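Local atomic coordinates of ankyrin repeat domain protein (Legionella pneumophila subsp. pneumophila, PDB entry 6MCA), a protein that is a Legionella effector, AnkH, that interacts with the host LARP7 component of the 7SK snRNP and combines ankyrin repeats with a cysteine protease-like part. Residues 118-123 with 185-190; 190-195 with 227-232. All coordinates share one frame; numbering follows the deposited sequence. Where two conformers were deposited one is given.

Interaction 1. Residues 118-123 with 185-190; sequences TRNGLC and GFILEF
Ile187 and Asn120 both turn their first branch beside the backbone N, CG1 of Ile187 at chi1 -50° and the amide carbon of Asn120 at chi1 -63°, and the two side chains then run at each other from opposite directions. The extended Ile187 chain (chi2 167°) carries its terminal methyl to the amide: CD1 lies 3.6 Å from Asn120 ND2 and 4.1 Å from Asn120 CB. This is van der Waals contact of a methyl with an amide nitrogen whose hydrogen bond is made elsewhere. A second, looser contact lies deeper, where Leu122 CD1 comes obliquely to the Phe190 ring, 4.2 Å from its CD1.

Asn120 projects from a type I turn spanning Thr118 to Gly121. Gly121 N to Thr118 O (2.9 Å) and Thr118 N to Leu122 O (2.9 Å) fix the shape of the turn from which Asn120 and Leu122 point toward 185-190. A tartrate, probably from crystallisation, is bound by Thr118 OG1 and Asn120 N.

Leu122 O also accepts a hydrogen bond from His93 NE2, consistent with the histidine-to-next-loop bond of ankyrin repeats. Through Ile187, the N-cap residue, and Phe190, the loop between helices 101-109 and 126-131 meets the start of helix 188-202, where Phe190 packs on Tyr127 and Leu130 and meets Phe153 of helix 147-162 edge-to-face.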
loop_
_atom_site.group_PDB
_atom_site.type_symbol
_atom_site.label_atom_id
_atom_site.label_comp_id
_atom_site.label_asym_id
_atom_site.label_seq_id
_atom_site.Cartn_x
_atom_site.Cartn_y
_atom_site.Cartn_z
ATOM N N THR A 118 -6.432 -9.814 -7.231
ATOM C CA THR A 118 -5.182 -10.543 -7.106
ATOM C C THR A 118 -5.220 -11.470 -5.893
ATOM O O THR A 118 -6.236 -11.602 -5.203
ATOM C CB THR A 118 -4.009 -9.572 -7.012
ATOM O OG1 THR A 118 -4.075 -8.863 -5.769
ATOM C CG2 THR A 118 -4.051 -8.575 -8.161
ATOM N N ARG A 119 -4.080 -12.115 -5.630
ATOM C CA ARG A 119 -3.983 -13.073 -4.534
ATOM C C ARG A 119 -4.298 -12.432 -3.188
ATOM O O ARG A 119 -4.839 -13.097 -2.296
ATOM C CB ARG A 119 -2.585 -13.693 -4.522
ATOM C CG ARG A 119 -2.332 -14.712 -3.427
ATOM C CD ARG A 119 -0.927 -15.274 -3.554
ATOM N NE ARG A 119 0.061 -14.208 -3.700
ATOM C CZ ARG A 119 1.292 -14.386 -4.168
ATOM N NH1 ARG A 119 1.694 -15.593 -4.543
ATOM N NH2 ARG A 119 2.122 -13.356 -4.265
ATOM N N ASN A 120 -3.978 -11.151 -3.023
ATOM C CA ASN A 120 -4.265 -10.425 -1.793
ATOM C C ASN A 120 -5.665 -9.827 -1.769
ATOM O O ASN A 120 -6.040 -9.207 -0.768
ATOM C CB ASN A 120 -3.233 -9.314 -1.583
ATOM C CG ASN A 120 -1.828 -9.850 -1.402
ATOM O OD1 ASN A 120 -1.630 -10.933 -0.852
ATOM N ND2 ASN A 120 -0.842 -9.092 -1.868
ATOM N N GLY A 121 -6.442 -9.995 -2.835
ATOM C CA GLY A 121 -7.763 -9.404 -2.911
ATOM C C GLY A 121 -7.808 -8.022 -3.517
ATOM O O GLY A 121 -8.803 -7.313 -3.331
ATOM N N LEU A 122 -6.767 -7.616 -4.239
ATOM C CA LEU A 122 -6.685 -6.284 -4.826
ATOM C C LEU A 122 -7.293 -6.329 -6.223
ATOM O O LEU A 122 -6.749 -6.978 -7.123
ATOM C CB LEU A 122 -5.233 -5.811 -4.863
ATOM C CG LEU A 122 -4.957 -4.337 -5.158
ATOM C CD1 LEU A 122 -3.771 -3.852 -4.341
ATOM C CD2 LEU A 122 -4.707 -4.122 -6.643
ATOM N N CYS A 123 -8.415 -5.637 -6.408
ATOM C CA CYS A 123 -9.137 -5.684 -7.669
ATOM C C CYS A 123 -8.556 -4.680 -8.665
ATOM O O CYS A 123 -7.645 -3.907 -8.358
ATOM C CB CYS A 123 -10.627 -5.441 -7.439
ATOM S SG CYS A 123 -11.081 -3.735 -7.061
ATOM N N GLY A 185 -0.670 -7.990 6.181
ATOM C CA GLY A 185 0.073 -8.114 4.938
ATOM C C GLY A 185 0.482 -6.750 4.412
ATOM O O GLY A 185 -0.343 -5.835 4.305
ATOM N N PHE A 186 1.762 -6.606 4.081
ATOM C CA PHE A 186 2.305 -5.350 3.583
ATOM C C PHE A 186 2.464 -5.418 2.070
ATOM O O PHE A 186 3.017 -6.387 1.541
ATOM C CB PHE A 186 3.651 -5.034 4.240
ATOM C CG PHE A 186 4.292 -3.776 3.727
ATOM C CD1 PHE A 186 3.889 -2.537 4.197
ATOM C CD2 PHE A 186 5.295 -3.831 2.773
ATOM C CE1 PHE A 186 4.476 -1.376 3.726
ATOM C CE2 PHE A 186 5.885 -2.674 2.297
ATOM C CZ PHE A 186 5.475 -1.445 2.775
ATOM N N ILE A 187 1.978 -4.386 1.383
ATOM C CA ILE A 187 2.110 -4.252 -0.063
ATOM C C ILE A 187 2.745 -2.896 -0.340
ATOM O O ILE A 187 2.181 -1.859 0.027
ATOM C CB ILE A 187 0.757 -4.379 -0.784
ATOM C CG1 ILE A 187 0.022 -5.638 -0.316
ATOM C CG2 ILE A 187 0.958 -4.406 -2.290
ATOM C CD1 ILE A 187 -1.433 -5.686 -0.724
ATOM N N LEU A 188 3.908 -2.904 -0.995
ATOM C CA LEU A 188 4.727 -1.697 -1.079
ATOM C C LEU A 188 4.101 -0.649 -1.994
ATOM O O LEU A 188 3.933 0.510 -1.600
ATOM C CB LEU A 188 6.136 -2.055 -1.549
ATOM C CG LEU A 188 7.139 -0.902 -1.609
ATOM C CD1 LEU A 188 7.278 -0.242 -0.246
ATOM C CD2 LEU A 188 8.488 -1.393 -2.109
ATOM N N GLU A 189 3.774 -1.032 -3.232
ATOM C CA GLU A 189 3.199 -0.073 -4.174
ATOM C C GLU A 189 1.858 0.449 -3.676
ATOM O O GLU A 189 1.570 1.653 -3.774
ATOM C CB GLU A 189 3.048 -0.724 -5.549
ATOM C CG GLU A 189 4.312 -1.410 -6.049
ATOM C CD GLU A 189 4.227 -1.804 -7.511
ATOM O OE1 GLU A 189 4.164 -0.900 -8.370
ATOM O OE2 GLU A 189 4.225 -3.019 -7.800
ATOM N N PHE A 190 1.026 -0.446 -3.139
ATOM C CA PHE A 190 -0.219 -0.026 -2.511
ATOM C C PHE A 190 0.043 0.972 -1.393
ATOM O O PHE A 190 -0.670 1.973 -1.267
ATOM C CB PHE A 190 -0.973 -1.247 -1.978
ATOM C CG PHE A 190 -2.162 -0.905 -1.123
ATOM C CD1 PHE A 190 -3.384 -0.606 -1.703
ATOM C CD2 PHE A 190 -2.059 -0.890 0.259
ATOM C CE1 PHE A 190 -4.482 -0.296 -0.922
ATOM C CE2 PHE A 190 -3.152 -0.577 1.045
ATOM C CZ PHE A 190 -4.365 -0.281 0.453
#

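Interaction 2. Residues 190-195 with 227-232; sequences FTVAVV and DAAELL
Val192 is the one residue of 190-195 that reaches helix 227-232, and both of its methyls are used. CG2 makes the close contact, 3.8 Å from Leu232 CD1, with the two side chains meeting at a slant. CG1 stands anti to the backbone N (chi1 177°), which swings it to the alanine pair: it lies 4.4 Å from Ala229 CB, 4.3 Å from Ala229 N and 4.5 Å from Ala228 CB, at the outer limit of contact.

Val192 also touches Phe225 one turn earlier on helix 215-233. Phe225, Ala228, Ala229 and Leu232 are spaced as the four corners of a hole on a helix surface, and Val192 enters it in knobs-into-holes fashion. The segments run nearly antiparallel, their directions 162° apart, with axes 9.8 Å apart at closest approach. The small side chains of Ala228 and Ala229 let Val192 CG1 come this near to the backbone at Ala229 N.

The packed side is therefore Val192 against Leu232, both buried. Toward Ala229 and Ala193 the contact thins: both are partly exposed, and Ala193 CB gets no nearer than 6.3 Å to the opposite segment, packing instead on Leu130 of helix 126-131. Polar groups are turned elsewhere, Glu230 forming a salt bridge with Arg247 and Thr191 OG1 a hydrogen bond with Ile187 O.

The side-chain contacts between the two segments are all aliphatic, and the helical backbones keep their own bonds, such as Leu231 N to Asp227 O. Between these segments the pairing therefore probably rests on shape and the exclusion of water, with no polar bond linking them to fix their register.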
loop_
_atom_site.group_PDB
_atom_site.type_symbol
_atom_site.label_atom_id
_atom_site.label_comp_id
_atom_site.label_asym_id
_atom_site.label_seq_id
_atom_site.Cartn_x
_atom_site.Cartn_y
_atom_site.Cartn_z
ATOM N N PHE A 190 1.026 -0.446 -3.139
ATOM C CA PHE A 190 -0.219 -0.026 -2.511
ATOM C C PHE A 190 0.043 0.972 -1.393
ATOM O O PHE A 190 -0.670 1.973 -1.267
ATOM C CB PHE A 190 -0.973 -1.247 -1.978
ATOM C CG PHE A 190 -2.162 -0.905 -1.123
ATOM C CD1 PHE A 190 -3.384 -0.606 -1.703
ATOM C CD2 PHE A 190 -2.059 -0.890 0.259
ATOM C CE1 PHE A 190 -4.482 -0.296 -0.922
ATOM C CE2 PHE A 190 -3.152 -0.577 1.045
ATOM C CZ PHE A 190 -4.365 -0.281 0.453
ATOM N N THR A 191 1.063 0.712 -0.570
ATOM C CA THR A 191 1.361 1.606 0.544
ATOM C C THR A 191 1.786 2.984 0.050
ATOM O O THR A 191 1.340 4.004 0.584
ATOM C CB THR A 191 2.446 0.996 1.435
ATOM O OG1 THR A 191 1.923 -0.161 2.099
ATOM C CG2 THR A 191 2.908 1.996 2.480
ATOM N N VAL A 192 2.641 3.034 -0.973
ATOM C CA VAL A 192 3.073 4.320 -1.519
ATOM C C VAL A 192 1.875 5.101 -2.047
ATOM O O VAL A 192 1.705 6.296 -1.757
ATOM C CB VAL A 192 4.135 4.107 -2.613
ATOM C CG1 VAL A 192 4.525 5.434 -3.243
ATOM C CG2 VAL A 192 5.356 3.407 -2.039
ATOM N N ALA A 193 1.017 4.428 -2.820
ATOM C CA ALA A 193 -0.151 5.099 -3.383
ATOM C C ALA A 193 -1.081 5.614 -2.288
ATOM O O ALA A 193 -1.547 6.762 -2.345
ATOM C CB ALA A 193 -0.895 4.151 -4.324
ATOM N N VAL A 194 -1.349 4.786 -1.276
ATOM C CA VAL A 194 -2.290 5.180 -0.236
ATOM C C VAL A 194 -1.703 6.280 0.639
ATOM O O VAL A 194 -2.438 7.144 1.127
ATOM C CB VAL A 194 -2.729 3.949 0.582
ATOM C CG1 VAL A 194 -1.769 3.668 1.731
ATOM C CG2 VAL A 194 -4.149 4.133 1.097
ATOM N N VAL A 195 -0.378 6.307 0.817
ATOM C CA VAL A 195 0.236 7.365 1.614
ATOM C C VAL A 195 0.158 8.693 0.876
ATOM O O VAL A 195 -0.154 9.734 1.471
ATOM C CB VAL A 195 1.688 6.996 1.972
ATOM C CG1 VAL A 195 2.464 8.233 2.402
ATOM C CG2 VAL A 195 1.705 5.951 3.071
ATOM N N ASP A 227 7.240 9.920 -7.902
ATOM C CA ASP A 227 8.393 9.349 -8.584
ATOM C C ASP A 227 8.696 7.957 -8.053
ATOM O O ASP A 227 8.936 7.026 -8.834
ATOM C CB ASP A 227 9.602 10.270 -8.429
ATOM C CG ASP A 227 9.410 11.603 -9.129
ATOM O OD1 ASP A 227 8.578 11.672 -10.059
ATOM O OD2 ASP A 227 10.088 12.582 -8.749
ATOM N N ALA A 228 8.627 7.784 -6.729
ATOM C CA ALA A 228 8.874 6.472 -6.143
ATOM C C ALA A 228 7.983 5.425 -6.791
ATOM O O ALA A 228 8.463 4.377 -7.245
ATOM C CB ALA A 228 8.650 6.521 -4.630
ATOM N N ALA A 229 6.684 5.727 -6.899
ATOM C CA ALA A 229 5.753 4.800 -7.532
ATOM C C ALA A 229 6.261 4.382 -8.902
ATOM O O ALA A 229 6.372 3.185 -9.199
ATOM C CB ALA A 229 4.366 5.437 -7.635
ATOM N N GLU A 230 6.632 5.362 -9.731
ATOM C CA GLU A 230 7.170 5.043 -11.048
ATOM C C GLU A 230 8.367 4.111 -10.923
ATOM O O GLU A 230 8.395 3.030 -11.528
ATOM C CB GLU A 230 7.551 6.327 -11.786
ATOM C CG GLU A 230 8.103 6.094 -13.185
ATOM C CD GLU A 230 8.456 7.386 -13.898
ATOM O OE1 GLU A 230 8.198 8.469 -13.330
ATOM O OE2 GLU A 230 8.988 7.318 -15.026
ATOM N N LEU A 231 9.339 4.485 -10.085
ATOM C CA LEU A 231 10.541 3.672 -9.943
ATOM C C LEU A 231 10.211 2.278 -9.438
ATOM O O LEU A 231 10.936 1.322 -9.738
ATOM C CB LEU A 231 11.534 4.357 -9.004
ATOM C CG LEU A 231 12.277 5.565 -9.576
ATOM C CD1 LEU A 231 13.007 6.313 -8.472
ATOM C CD2 LEU A 231 13.242 5.134 -10.669
ATOM N N LEU A 232 9.117 2.132 -8.688
ATOM C CA LEU A 232 8.766 0.804 -8.204
ATOM C C LEU A 232 8.142 -0.034 -9.311
ATOM O O LEU A 232 8.388 -1.244 -9.387
ATOM C CB LEU A 232 7.826 0.913 -7.003
ATOM C CG LEU A 232 8.501 1.377 -5.709
ATOM C CD1 LEU A 232 7.497 1.464 -4.570
ATOM C CD2 LEU A 232 9.654 0.451 -5.345
#

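How the interactions relate
The two contacts share helix 188-202 and, within it, Phe190, with centres about 13 Å apart. They follow in series along the chain: interaction 1 joins the ankyrin-repeat loop 118-123 to the start of that helix, and interaction 2 then joins its next turns to helix 215-233. They also touch directly, Leu188 CG lying 3.8 Å from Leu232 CD1. Phe190 turns toward the loop in interaction 1, whereas Val192 turns to the other helix in interaction 2. Helix 188-202 thus packs on the ankyrin-repeat loop through its start and on helix 215-233 through Val192.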